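Sialidase B (Streptococcus pneumoniae TIGR4, PDB 4XE9) catalyses the hydrolysis of alpha-(2->3)-, alpha-(2->6)- and alpha-(2->8)-glycosidic linkages of terminal sialic acids in oligosaccharides, glycoproteins and glycolipids. Local coordinates at residues P440-E445 / W488-A493; E294-G299 / G457-S462; Q585-L590 / K601-I606. The protein carries 1 engineered substitution. All coordinates share one frame; numbering follows the deposited sequence.

The three contacts lie in different parts of the sialidase beta-propeller. Contacts 1 and 2 belong to the same run of strands: contact 2 lies where strands 286-294 and 451-459 run parallel, whereas contact 1 lies by the outermost strand 489-494. Their centres are about 21 Å apart and their nearest atoms about 8 Å. Contact 3 is a hairpin of a separate sheet, with its centre about 27 Å from that of contact 2 and about 35 Å from that of contact 1. Contact 2 reaches the bound OPX ligand, about 3 Å from the side chain of Lys461; in contact 3 the side chain of Ile606 stays about 12 Å from that of Tyr615, the probable nucleophile.

Contact 1 of 3, residues P440-E445 / W488-A493; sequences PPFLGE and WKKSSA
Phe442 brings the edge of its ring up to CB and the carbonyl O of Trp488, where an Asp-box turn of the sialidase beta-propeller leads into strand 489-494, the outermost of its sheet. The repeat is Ser481-x-Asp-x-Gly485-x-x-Trp488, and the strand leaves directly after its tryptophan. In the loop from strand 437-438 to strand 451-459, Phe442 contributes most of the buried surface on its side. With chi1 at -67° its ring stands away from the carbonyl carbon and reaches toward the strand, bringing CZ to 3.6 Å from Trp488 CB. Beside it, CE1 lies 3.7 Å from Trp488 O, and this oxygen is in the plane of the ring, a placing that suits the slightly positive rim of an aromatic group. Nearer the backbone, Phe442 CB is 4.0 Å from Lys490 CG, the two side chains passing in opposite directions. A broad apolar ring suits this place because it can span both Trp488 CB and Leu479 of strand 475-481.

Leu443 follows with a branched end: its CD2 is 3.9 Å from Lys490 CE, the side chains crossing at about a right angle, while Leu443 also touches Thr450. Farther on, Glu445 turns to another part of the protein, its OE1 accepting from the backbone N of Glu326.

Lysine is apt at 490, since its methylenes pack against Phe442 and Leu443 while its ammonium keeps a polar partner. A bend at chi2 (96°) turns the chain along its own strand toward Ser492, where NZ donates to OG at 2.7 Å, and that hydroxyl also pairs with Glu475 OE2.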
loop_
_atom_site.group_PDB
_atom_site.type_symbol
_atom_site.label_atom_id
_atom_site.label_comp_id
_atom_site.label_asym_id
_atom_site.label_seq_id
_atom_site.Cartn_x
_atom_site.Cartn_y
_atom_site.Cartn_z
ATOM N N PRO A 440 -1.103 -26.932 2.343
ATOM C CA PRO A 440 -2.267 -27.805 2.529
ATOM C C PRO A 440 -3.337 -27.149 3.399
ATOM O O PRO A 440 -3.066 -26.118 4.025
ATOM C CB PRO A 440 -1.674 -29.014 3.261
ATOM C CG PRO A 440 -0.531 -28.464 4.019
ATOM C CD PRO A 440 0.068 -27.412 3.100
ATOM N N PRO A 441 -4.545 -27.736 3.445
ATOM C CA PRO A 441 -5.541 -27.197 4.374
ATOM C C PRO A 441 -5.132 -27.565 5.795
ATOM O O PRO A 441 -4.475 -28.594 5.978
ATOM C CB PRO A 441 -6.827 -27.955 4.009
ATOM C CG PRO A 441 -6.522 -28.730 2.769
ATOM C CD PRO A 441 -5.045 -28.912 2.714
ATOM N N PHE A 442 -5.510 -26.750 6.775
ATOM C CA PHE A 442 -5.151 -27.022 8.165
ATOM C C PHE A 442 -6.363 -27.213 9.054
ATOM O O PHE A 442 -6.248 -27.754 10.149
ATOM C CB PHE A 442 -4.281 -25.896 8.727
ATOM C CG PHE A 442 -2.928 -25.817 8.095
ATOM C CD1 PHE A 442 -1.939 -26.727 8.435
ATOM C CD2 PHE A 442 -2.648 -24.843 7.154
ATOM C CE1 PHE A 442 -0.691 -26.666 7.847
ATOM C CE2 PHE A 442 -1.401 -24.771 6.555
ATOM C CZ PHE A 442 -0.419 -25.681 6.904
ATOM N N LEU A 443 -7.516 -26.760 8.581
ATOM C CA LEU A 443 -8.740 -26.809 9.370
ATOM C C LEU A 443 -9.807 -27.683 8.718
ATOM O O LEU A 443 -11.004 -27.467 8.909
ATOM C CB LEU A 443 -9.284 -25.399 9.591
ATOM C CG LEU A 443 -8.266 -24.427 10.188
ATOM C CD1 LEU A 443 -8.898 -23.082 10.488
ATOM C CD2 LEU A 443 -7.637 -25.011 11.434
ATOM N N GLY A 444 -9.372 -28.667 7.941
ATOM C CA GLY A 444 -10.303 -29.614 7.364
ATOM C C GLY A 444 -10.678 -29.388 5.914
ATOM O O GLY A 444 -10.430 -28.333 5.329
ATOM N N GLU A 445 -11.308 -30.407 5.347
ATOM C CA GLU A 445 -11.663 -30.456 3.938
ATOM C C GLU A 445 -12.669 -29.373 3.564
ATOM O O GLU A 445 -12.660 -28.866 2.438
ATOM C CB GLU A 445 -12.259 -31.836 3.652
ATOM C CG GLU A 445 -12.266 -32.271 2.207
ATOM C CD GLU A 445 -12.709 -33.718 2.067
ATOM O OE1 GLU A 445 -12.130 -34.440 1.228
ATOM O OE2 GLU A 445 -13.632 -34.134 2.804
ATOM N N TRP A 488 4.338 -28.231 7.460
ATOM C CA TRP A 488 3.744 -27.280 8.387
ATOM C C TRP A 488 2.704 -27.948 9.263
ATOM O O TRP A 488 2.043 -28.903 8.838
ATOM C CB TRP A 488 3.083 -26.133 7.613
ATOM C CG TRP A 488 4.056 -25.377 6.776
ATOM C CD1 TRP A 488 4.441 -25.670 5.501
ATOM C CD2 TRP A 488 4.786 -24.204 7.159
ATOM N NE1 TRP A 488 5.370 -24.749 5.066
ATOM C CE2 TRP A 488 5.599 -23.841 6.066
ATOM C CE3 TRP A 488 4.829 -23.427 8.322
ATOM C CZ2 TRP A 488 6.445 -22.726 6.099
ATOM C CZ3 TRP A 488 5.674 -22.329 8.358
ATOM C CH2 TRP A 488 6.474 -21.990 7.255
ATOM N N LYS A 489 2.564 -27.440 10.484
ATOM C CA LYS A 489 1.446 -27.814 11.347
ATOM C C LYS A 489 0.776 -26.547 11.847
ATOM O O LYS A 489 1.349 -25.454 11.781
ATOM C CB LYS A 489 1.924 -28.663 12.534
ATOM C CG LYS A 489 2.718 -27.897 13.580
ATOM C CD LYS A 489 3.025 -28.779 14.786
ATOM C CE LYS A 489 3.749 -27.997 15.874
ATOM N NZ LYS A 489 3.997 -28.830 17.082
ATOM N N LYS A 490 -0.444 -26.670 12.350
ATOM C CA LYS A 490 -1.085 -25.492 12.901
ATOM C C LYS A 490 -1.096 -25.527 14.418
ATOM O O LYS A 490 -1.059 -26.594 15.034
ATOM C CB LYS A 490 -2.502 -25.324 12.341
ATOM C CG LYS A 490 -3.453 -26.475 12.638
ATOM C CD LYS A 490 -4.289 -26.180 13.866
ATOM C CE LYS A 490 -5.500 -27.085 13.950
ATOM N NZ LYS A 490 -6.273 -26.753 15.164
ATOM N N SER A 491 -1.107 -24.342 15.009
ATOM C CA SER A 491 -1.400 -24.183 16.423
ATOM C C SER A 491 -2.509 -23.151 16.502
ATOM O O SER A 491 -2.303 -21.986 16.164
ATOM C CB SER A 491 -0.161 -23.715 17.182
ATOM O OG SER A 491 -0.483 -23.421 18.533
ATOM N N SER A 492 -3.698 -23.587 16.915
ATOM C CA SER A 492 -4.860 -22.704 16.990
ATOM C C SER A 492 -4.946 -21.963 18.320
ATOM O O SER A 492 -4.720 -22.540 19.386
ATOM C CB SER A 492 -6.165 -23.486 16.763
ATOM O OG SER A 492 -6.196 -24.073 15.472
ATOM N N ALA A 493 -5.294 -20.681 18.243
ATOM C CA ALA A 493 -5.459 -19.846 19.426
ATOM C C ALA A 493 -6.771 -19.073 19.342
ATOM O O ALA A 493 -6.903 -18.124 18.559
ATOM C CB ALA A 493 -4.276 -18.885 19.574
#

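Contact 2 of 3, residues E294-G299 / G457-S462; sequences EDKKSG and GLALKS
Lys296 brings its NZ up to Ala459 and Leu460, joining two neighbouring blades of the propeller where strands 286-294 and 451-459 run parallel. Its CB heads toward the other segment, and CG stands beside the backbone N (chi1 -77°). From there CG, CD and CE form an almost straight arm that carries the charge across to segment 457-462, and a turn at chi4 brings NZ round to its backbone. The ammonium ends 3.8 Å from Leu460 O, too long for a hydrogen bond, and 4.2 Å from both Ala459 CB and Lys461 CA. A lysine suits the place, its length spanning the gap while its charge stays at the exposed surface.

Behind the arm the packing is closer: Ala459 CB lies 3.5 Å from Glu294 O. A single methyl suits a buried site where a carbonyl oxygen comes this close. The loop carrying Lys296 is shaped by an Asx motif, in which Asp295 OD2 accepts from Ser298 N at 2.9 Å, the donor lying above the carboxylate plane, and through its anti lone pair from Ser298 OG at 2.6 Å; it is also hydrogen-bonded to Ser484 OG.

Lys461 directs its own ammonium elsewhere, to a salt bridge with atom OAE of the bound OPX, an aminosulfonate. Its NZ lies 6.5 Å from Lys296 NZ, so the two lysines probably make the local potential more positive, which would suit the negatively charged sulfonate group of the ligand.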
loop_
_atom_site.group_PDB
_atom_site.type_symbol
_atom_site.label_atom_id
_atom_site.label_comp_id
_atom_site.label_asym_id
_atom_site.label_seq_id
_atom_site.Cartn_x
_atom_site.Cartn_y
_atom_site.Cartn_z
ATOM N N GLU A 294 13.160 -15.504 7.292
ATOM C CA GLU A 294 14.415 -16.117 6.858
ATOM C C GLU A 294 14.710 -17.348 7.708
ATOM O O GLU A 294 14.566 -17.309 8.931
ATOM C CB GLU A 294 15.589 -15.136 6.916
ATOM C CG GLU A 294 16.886 -15.758 6.374
ATOM C CD GLU A 294 18.031 -14.781 6.280
ATOM O OE1 GLU A 294 18.416 -14.217 7.324
ATOM O OE2 GLU A 294 18.549 -14.581 5.157
ATOM N N ASP A 295 15.114 -18.438 7.061
ATOM C CA ASP A 295 15.413 -19.687 7.771
ATOM C C ASP A 295 16.921 -19.828 7.998
ATOM O O ASP A 295 17.690 -19.872 7.035
ATOM C CB ASP A 295 14.878 -20.885 6.973
ATOM C CG ASP A 295 15.253 -22.217 7.596
ATOM O OD1 ASP A 295 14.959 -22.414 8.787
ATOM O OD2 ASP A 295 15.851 -23.066 6.902
ATOM N N LYS A 296 17.344 -19.899 9.262
ATOM C CA LYS A 296 18.775 -19.967 9.592
ATOM C C LYS A 296 19.431 -21.229 9.074
ATOM O O LYS A 296 20.558 -21.195 8.554
ATOM C CB LYS A 296 18.995 -19.910 11.106
ATOM C CG LYS A 296 18.873 -18.547 11.737
ATOM C CD LYS A 296 18.924 -18.673 13.257
ATOM C CE LYS A 296 18.662 -17.339 13.954
ATOM N NZ LYS A 296 17.253 -16.845 13.801
ATOM N N LYS A 297 18.744 -22.356 9.242
ATOM C CA LYS A 297 19.331 -23.645 8.880
ATOM C C LYS A 297 19.657 -23.749 7.401
ATOM O O LYS A 297 20.790 -24.040 7.034
ATOM C CB LYS A 297 18.446 -24.828 9.287
ATOM C CG LYS A 297 18.911 -26.133 8.636
ATOM C CD LYS A 297 18.649 -27.350 9.504
ATOM C CE LYS A 297 17.253 -27.883 9.309
ATOM N NZ LYS A 297 16.941 -28.955 10.296
ATOM N N SER A 298 18.665 -23.525 6.546
ATOM C CA SER A 298 18.892 -23.660 5.112
ATOM C C SER A 298 19.488 -22.388 4.516
ATOM O O SER A 298 20.135 -22.431 3.467
ATOM C CB SER A 298 17.594 -23.999 4.384
ATOM O OG SER A 298 16.693 -22.905 4.415
ATOM N N GLY A 299 19.250 -21.255 5.175
ATOM C CA GLY A 299 19.654 -19.963 4.639
ATOM C C GLY A 299 18.664 -19.396 3.638
ATOM O O GLY A 299 18.868 -18.296 3.114
ATOM N N GLY A 457 7.038 -13.220 9.135
ATOM C CA GLY A 457 6.925 -14.439 9.906
ATOM C C GLY A 457 7.962 -14.312 11.005
ATOM O O GLY A 457 8.691 -13.313 11.071
ATOM N N LEU A 458 8.049 -15.318 11.863
ATOM C CA LEU A 458 8.956 -15.263 13.001
ATOM C C LEU A 458 9.904 -16.448 12.973
ATOM O O LEU A 458 9.467 -17.599 12.908
ATOM C CB LEU A 458 8.170 -15.257 14.316
ATOM C CG LEU A 458 9.039 -15.382 15.573
ATOM C CD1 LEU A 458 9.841 -14.110 15.811
ATOM C CD2 LEU A 458 8.187 -15.732 16.798
ATOM N N ALA A 459 11.200 -16.158 12.979
ATOM C CA ALA A 459 12.221 -17.183 13.127
ATOM C C ALA A 459 12.698 -17.121 14.563
ATOM O O ALA A 459 13.244 -16.111 14.998
ATOM C CB ALA A 459 13.386 -16.941 12.169
ATOM N N LEU A 460 12.452 -18.188 15.312
ATOM C CA LEU A 460 12.850 -18.222 16.713
ATOM C C LEU A 460 14.371 -18.251 16.819
ATOM O O LEU A 460 15.041 -18.922 16.033
ATOM C CB LEU A 460 12.225 -19.425 17.415
ATOM C CG LEU A 460 10.748 -19.213 17.762
ATOM C CD1 LEU A 460 9.866 -19.308 16.544
ATOM C CD2 LEU A 460 10.345 -20.249 18.735
ATOM N N LYS A 461 14.911 -17.518 17.785
ATOM C CA LYS A 461 16.355 -17.323 17.879
ATOM C C LYS A 461 17.132 -18.551 18.347
ATOM O O LYS A 461 18.264 -18.776 17.909
ATOM C CB LYS A 461 16.671 -16.107 18.758
ATOM C CG LYS A 461 16.413 -14.776 18.054
ATOM C CD LYS A 461 16.918 -13.587 18.861
ATOM C CE LYS A 461 16.602 -12.284 18.138
ATOM N NZ LYS A 461 15.143 -12.200 17.836
ATOM N N SER A 462 16.522 -19.351 19.213
ATOM C CA SER A 462 17.217 -20.489 19.816
ATOM C C SER A 462 16.981 -21.815 19.107
ATOM O O SER A 462 17.451 -22.854 19.564
ATOM C CB SER A 462 16.804 -20.642 21.276
ATOM O OG SER A 462 17.361 -19.613 22.062
#

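Contact 3 of 3, residues Q585-L590 / K601-I606; sequences QLVVGL and KYHYGI. Engineered in segment 601-606: Gly605 (natural residue Asp).
Leu586 and Tyr604 hold each other by two backbone bonds, Leu586 N to Tyr604 O at 3.0 Å and Tyr604 N to Leu586 O at 2.8 Å, as an antiparallel hydrogen-bonded pair of the hairpin 584-592/597-605. This hairpin forms the outer half of a four-stranded propeller blade. One step on, Val588 N donates to Tyr602 O at 2.8 Å, but Val588 O faces two residues: Lys601 N bonds it at 3.0 Å and Tyr602 N only weakly, which makes a classic beta bulge.

On the face of Gln585, Val587 and His603, His603 ND1 donates to Gln585 OE1 at 3.0 Å; glutamine suits the place because its amide reaches the histidine diagonally across the strands. The oxygen lies in the imidazole plane, with the amide plane turned 82° from the ring, and also accepts from Asn576 ND2. Beta-branched Val587 lays CG1 over one ring face, 3.9 Å from the centroid, a CH-pi contact. Engineered Gly605, aspartate in nature, faces Gln585 in a non-hydrogen-bonded pair and offers it no side chain.

The opposite face is largely apolar. Leu586 CD2 meets Ile606 CD1 at 3.9 Å, and Val588 CB sits near the edge of Tyr602. Leu657 of the C-terminal helix and Leu652 cover this side; Tyr604 OH bonds Lys100 N. Lys601 CG lies over the rim of one face of Tyr602, and Lys601 NZ and Tyr602 OH share Asp565 OD2.

The chemistry is thus split: aliphatics and tyrosine rings fill one face, while on the other the bond at ND1, consistent with a proton there, and the methyl over one face limit the imidazole's rotation.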
loop_
_atom_site.group_PDB
_atom_site.type_symbol
_atom_site.label_atom_id
_atom_site.label_comp_id
_atom_site.label_asym_id
_atom_site.label_seq_id
_atom_site.Cartn_x
_atom_site.Cartn_y
_atom_site.Cartn_z
ATOM N N GLN A 585 1.963 6.319 14.346
ATOM C CA GLN A 585 2.917 6.343 15.444
ATOM C C GLN A 585 3.802 5.118 15.487
ATOM O O GLN A 585 3.388 4.014 15.114
ATOM C CB GLN A 585 2.185 6.456 16.788
ATOM C CG GLN A 585 1.509 7.794 17.011
ATOM C CD GLN A 585 0.933 7.919 18.398
ATOM O OE1 GLN A 585 0.972 6.970 19.183
ATOM N NE2 GLN A 585 0.377 9.088 18.707
ATOM N N LEU A 586 5.019 5.324 15.969
ATOM C CA LEU A 586 5.813 4.229 16.489
ATOM C C LEU A 586 5.718 4.353 17.999
ATOM O O LEU A 586 5.904 5.441 18.552
ATOM C CB LEU A 586 7.277 4.342 16.062
ATOM C CG LEU A 586 7.585 4.343 14.567
ATOM C CD1 LEU A 586 9.096 4.174 14.343
ATOM C CD2 LEU A 586 6.817 3.254 13.843
ATOM N N VAL A 587 5.403 3.252 18.668
ATOM C CA VAL A 587 5.228 3.283 20.115
ATOM C C VAL A 587 6.254 2.339 20.702
ATOM O O VAL A 587 6.259 1.154 20.376
ATOM C CB VAL A 587 3.821 2.831 20.497
ATOM C CG1 VAL A 587 3.598 2.973 22.004
ATOM C CG2 VAL A 587 2.783 3.645 19.724
ATOM N N VAL A 588 7.136 2.878 21.538
ATOM C CA VAL A 588 8.224 2.111 22.127
ATOM C C VAL A 588 7.804 1.613 23.502
ATOM O O VAL A 588 7.422 2.405 24.371
ATOM C CB VAL A 588 9.490 2.975 22.261
ATOM C CG1 VAL A 588 10.656 2.158 22.850
ATOM C CG2 VAL A 588 9.872 3.573 20.908
ATOM N N GLY A 589 7.871 0.299 23.691
ATOM C CA GLY A 589 7.501 -0.303 24.956
ATOM C C GLY A 589 8.694 -0.949 25.620
ATOM O O GLY A 589 9.508 -1.599 24.960
ATOM N N LEU A 590 8.812 -0.765 26.929
ATOM C CA LEU A 590 9.903 -1.388 27.670
ATOM C C LEU A 590 9.356 -2.571 28.464
ATOM O O LEU A 590 8.295 -2.480 29.095
ATOM C CB LEU A 590 10.593 -0.372 28.581
ATOM C CG LEU A 590 11.134 0.887 27.904
ATOM C CD1 LEU A 590 11.902 1.749 28.894
ATOM C CD2 LEU A 590 12.003 0.552 26.692
ATOM N N LYS A 601 6.087 3.564 26.744
ATOM C CA LYS A 601 6.698 4.754 27.330
ATOM C C LYS A 601 6.830 5.946 26.389
ATOM O O LYS A 601 6.640 7.093 26.804
ATOM C CB LYS A 601 8.079 4.394 27.864
ATOM C CG LYS A 601 8.706 5.483 28.719
ATOM C CD LYS A 601 10.031 5.005 29.304
ATOM C CE LYS A 601 10.598 6.006 30.295
ATOM N NZ LYS A 601 11.912 5.555 30.832
ATOM N N TYR A 602 7.164 5.677 25.131
ATOM C CA TYR A 602 7.350 6.731 24.131
ATOM C C TYR A 602 6.413 6.526 22.948
ATOM O O TYR A 602 6.294 5.407 22.443
ATOM C CB TYR A 602 8.795 6.724 23.618
ATOM C CG TYR A 602 9.845 6.858 24.696
ATOM C CD1 TYR A 602 10.188 8.105 25.212
ATOM C CD2 TYR A 602 10.507 5.737 25.187
ATOM C CE1 TYR A 602 11.152 8.230 26.196
ATOM C CE2 TYR A 602 11.474 5.852 26.167
ATOM C CZ TYR A 602 11.791 7.101 26.666
ATOM O OH TYR A 602 12.749 7.227 27.640
ATOM N N HIS A 603 5.748 7.600 22.518
ATOM C CA HIS A 603 4.929 7.594 21.305
ATOM C C HIS A 603 5.529 8.598 20.325
ATOM O O HIS A 603 5.545 9.797 20.595
ATOM C CB HIS A 603 3.486 8.019 21.598
ATOM C CG HIS A 603 2.740 7.082 22.490
ATOM N ND1 HIS A 603 1.600 6.407 22.084
ATOM C CD2 HIS A 603 2.950 6.703 23.774
ATOM C CE1 HIS A 603 1.155 5.661 23.071
ATOM N NE2 HIS A 603 1.962 5.821 24.116
ATOM N N TYR A 604 6.025 8.118 19.192
ATOM C CA TYR A 604 6.605 9.008 18.190
ATOM C C TYR A 604 5.630 9.257 17.045
ATOM O O TYR A 604 5.205 8.324 16.365
ATOM C CB TYR A 604 7.901 8.417 17.642
ATOM C CG TYR A 604 8.388 9.137 16.410
ATOM C CD1 TYR A 604 9.080 10.331 16.512
ATOM C CD2 TYR A 604 8.150 8.620 15.145
ATOM C CE1 TYR A 604 9.522 10.997 15.383
ATOM C CE2 TYR A 604 8.586 9.276 14.016
ATOM C CZ TYR A 604 9.267 10.463 14.142
ATOM O OH TYR A 604 9.692 11.123 13.018
ATOM N N GLY A 605 5.289 10.522 16.817
ATOM C CA GLY A 605 4.404 10.878 15.723
ATOM C C GLY A 605 5.121 10.866 14.385
ATOM O O GLY A 605 6.037 11.656 14.158
ATOM N N ILE A 606 4.707 9.966 13.497
ATOM C CA ILE A 606 5.340 9.846 12.176
ATOM C C ILE A 606 5.114 11.102 11.319
ATOM O O ILE A 606 6.003 11.549 10.594
ATOM C CB ILE A 606 4.854 8.568 11.454
ATOM C CG1 ILE A 606 5.321 7.340 12.248
ATOM C CG2 ILE A 606 5.325 8.528 9.982
ATOM C CD1 ILE A 606 5.808 6.176 11.408
#